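Local coordinates for MmcQ/YjbR family DNA-binding protein (PDB 3H9X), which is of unknown precise function but probably binds DNA through a "double wing" fold, at residues 42-47 with 61-66. Numbering follows the deposited sequence.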
loop_
_atom_site.group_PDB
_atom_site.type_symbol
_atom_site.label_atom_id
_atom_site.label_comp_id
_atom_site.label_asym_id
_atom_site.label_seq_id
_atom_site.Cartn_x
_atom_site.Cartn_y
_atom_site.Cartn_z
ATOM N N LEU A 42 0.713 2.314 -3.372
ATOM C CA LEU A 42 1.772 3.257 -3.005
ATOM C C LEU A 42 2.720 2.594 -1.999
ATOM O O LEU A 42 2.371 2.388 -0.831
ATOM C CB LEU A 42 1.172 4.503 -2.351
ATOM C CG LEU A 42 1.799 5.890 -2.563
ATOM C CD1 LEU A 42 1.331 6.781 -1.425
ATOM C CD2 LEU A 42 3.312 5.845 -2.597
ATOM N N LEU A 43 3.920 2.273 -2.460
ATOM C CA LEU A 43 4.925 1.639 -1.629
ATOM C C LEU A 43 5.798 2.729 -1.038
ATOM O O LEU A 43 6.277 3.588 -1.767
ATOM C CB LEU A 43 5.778 0.706 -2.485
ATOM C CG LEU A 43 6.956 0.022 -1.817
ATOM C CD1 LEU A 43 6.439 -0.940 -0.800
ATOM C CD2 LEU A 43 7.799 -0.676 -2.854
HETATM N N MSE A 44 5.996 2.699 0.278
HETATM C CA MSE A 44 6.828 3.691 0.951
HETATM C C MSE A 44 7.587 3.129 2.128
HETATM O O MSE A 44 7.148 2.192 2.777
HETATM C CB MSE A 44 5.986 4.836 1.489
HETATM C CG MSE A 44 5.249 5.648 0.463
HETATM SE SE MSE A 44 4.115 6.983 1.345
HETATM C CE MSE A 44 2.572 5.878 1.693
ATOM N N ASP A 45 8.723 3.748 2.404
ATOM C CA ASP A 45 9.566 3.399 3.534
ATOM C C ASP A 45 9.445 4.606 4.458
ATOM O O ASP A 45 9.970 5.670 4.139
ATOM C CB ASP A 45 11.008 3.249 3.076
ATOM C CG ASP A 45 11.966 3.080 4.229
ATOM O OD1 ASP A 45 11.840 2.062 4.950
ATOM O OD2 ASP A 45 12.841 3.959 4.410
ATOM N N ILE A 46 8.763 4.454 5.590
ATOM C CA ILE A 46 8.564 5.588 6.496
ATOM C C ILE A 46 8.917 5.339 7.957
ATOM O O ILE A 46 9.084 4.194 8.385
ATOM C CB ILE A 46 7.088 6.071 6.475
ATOM C CG1 ILE A 46 6.171 4.943 6.960
ATOM C CG2 ILE A 46 6.706 6.509 5.075
ATOM C CD1 ILE A 46 4.748 5.366 7.247
ATOM N N PRO A 47 9.048 6.425 8.744
ATOM C CA PRO A 47 9.372 6.310 10.167
ATOM C C PRO A 47 8.167 5.681 10.886
ATOM O O PRO A 47 7.045 6.157 10.749
ATOM C CB PRO A 47 9.597 7.763 10.584
ATOM C CG PRO A 47 10.102 8.401 9.332
ATOM C CD PRO A 47 9.174 7.830 8.302
ATOM N N VAL A 61 5.538 0.215 4.112
ATOM C CA VAL A 61 4.084 0.105 4.017
ATOM C C VAL A 61 3.588 0.307 2.582
ATOM O O VAL A 61 4.287 0.878 1.755
ATOM C CB VAL A 61 3.395 1.158 4.978
ATOM C CG1 VAL A 61 4.022 1.075 6.356
ATOM C CG2 VAL A 61 3.549 2.588 4.431
ATOM N N ILE A 62 2.395 -0.199 2.286
ATOM C CA ILE A 62 1.805 0.004 0.973
ATOM C C ILE A 62 0.423 0.582 1.196
ATOM O O ILE A 62 -0.294 0.187 2.122
ATOM C CB ILE A 62 1.633 -1.277 0.152
ATOM C CG1 ILE A 62 0.922 -2.328 0.986
ATOM C CG2 ILE A 62 2.974 -1.726 -0.392
ATOM C CD1 ILE A 62 0.450 -3.506 0.202
ATOM N N ASP A 63 0.059 1.540 0.350
ATOM C CA ASP A 63 -1.245 2.171 0.424
ATOM C C ASP A 63 -2.086 1.598 -0.685
ATOM O O ASP A 63 -1.646 1.508 -1.833
ATOM C CB ASP A 63 -1.105 3.675 0.292
ATOM C CG ASP A 63 -0.854 4.337 1.629
ATOM O OD1 ASP A 63 -0.203 3.717 2.503
ATOM O OD2 ASP A 63 -1.292 5.484 1.814
ATOM N N LEU A 64 -3.297 1.201 -0.313
ATOM C CA LEU A 64 -4.253 0.584 -1.220
ATOM C C LEU A 64 -5.590 1.297 -1.144
ATOM O O LEU A 64 -5.950 1.827 -0.102
ATOM C CB LEU A 64 -4.415 -0.897 -0.846
ATOM C CG LEU A 64 -3.525 -1.950 -1.527
ATOM C CD1 LEU A 64 -2.111 -1.447 -1.718
ATOM C CD2 LEU A 64 -3.541 -3.224 -0.697
ATOM N N LYS A 65 -6.332 1.318 -2.243
ATOM C CA LYS A 65 -7.632 1.989 -2.255
ATOM C C LYS A 65 -8.734 0.999 -1.922
ATOM O O LYS A 65 -8.732 -0.133 -2.392
ATOM C CB LYS A 65 -7.884 2.603 -3.629
ATOM C CG LYS A 65 -9.063 3.557 -3.722
ATOM C CD LYS A 65 -9.217 4.028 -5.172
ATOM C CE LYS A 65 -9.414 5.537 -5.284
ATOM N NZ LYS A 65 -10.570 6.040 -4.489
ATOM N N VAL A 66 -9.677 1.420 -1.098
ATOM C CA VAL A 66 -10.766 0.537 -0.732
ATOM C C VAL A 66 -12.064 1.311 -0.772
ATOM O O VAL A 66 -12.067 2.524 -0.993
ATOM C CB VAL A 66 -10.569 -0.056 0.682
ATOM C CG1 VAL A 66 -9.217 -0.767 0.764
ATOM C CG2 VAL A 66 -10.645 1.029 1.729
#
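Leu42 with Asp63 and Met44 with Val61 are antiparallel hydrogen-bonded pairs flanking the non-hydrogen-bonded pair Leu43 with Ile62, the strand axes running at 155° to each other. Four backbone bonds hold them: Leu42 N to Asp63 O at 2.9 Å, Asp63 N to Leu42 O at 2.7 Å, and Met44 N to Val61 O and Val61 N to Met44 O at 2.9 Å each. Leu42 O also takes a CA-H...O contact from Ile62 CA.

On one face, Leu43 CD1 lies 3.6 Å from Ile62 CG2, the two side chains crossing obliquely. Helix 3-13 packs over both residues through Ile7 and Phe6, and Ile109 of helix 102-115 adds to the cover on Ile62. The two strands form a beta hairpin within the five-stranded antiparallel sheet, strand 58-65 lying centrally between 39-47 and 91-95. This sheet belongs to the fold described as a "double wing" motif, which is consistent with a role in binding DNA.

The other face sets the carboxylate of Asp63 among apolar side chains. Leu42 CB sits 3.6 Å from Asp63 CB. The selenomethionine at Met44 bends at chi3 (-84°), and its CE methyl comes within 3.6 Å of Asp63 OD1, a van der Waals contact with the buried carboxylate. That same oxygen is hydrogen-bonded to Thr93 OG1 on strand 91-95, which gives it a polar partner inside the fold. Farther along, Ile46 CD1 meets Val61 CG2 at 4.1 Å, their side chains crossing at about a right angle.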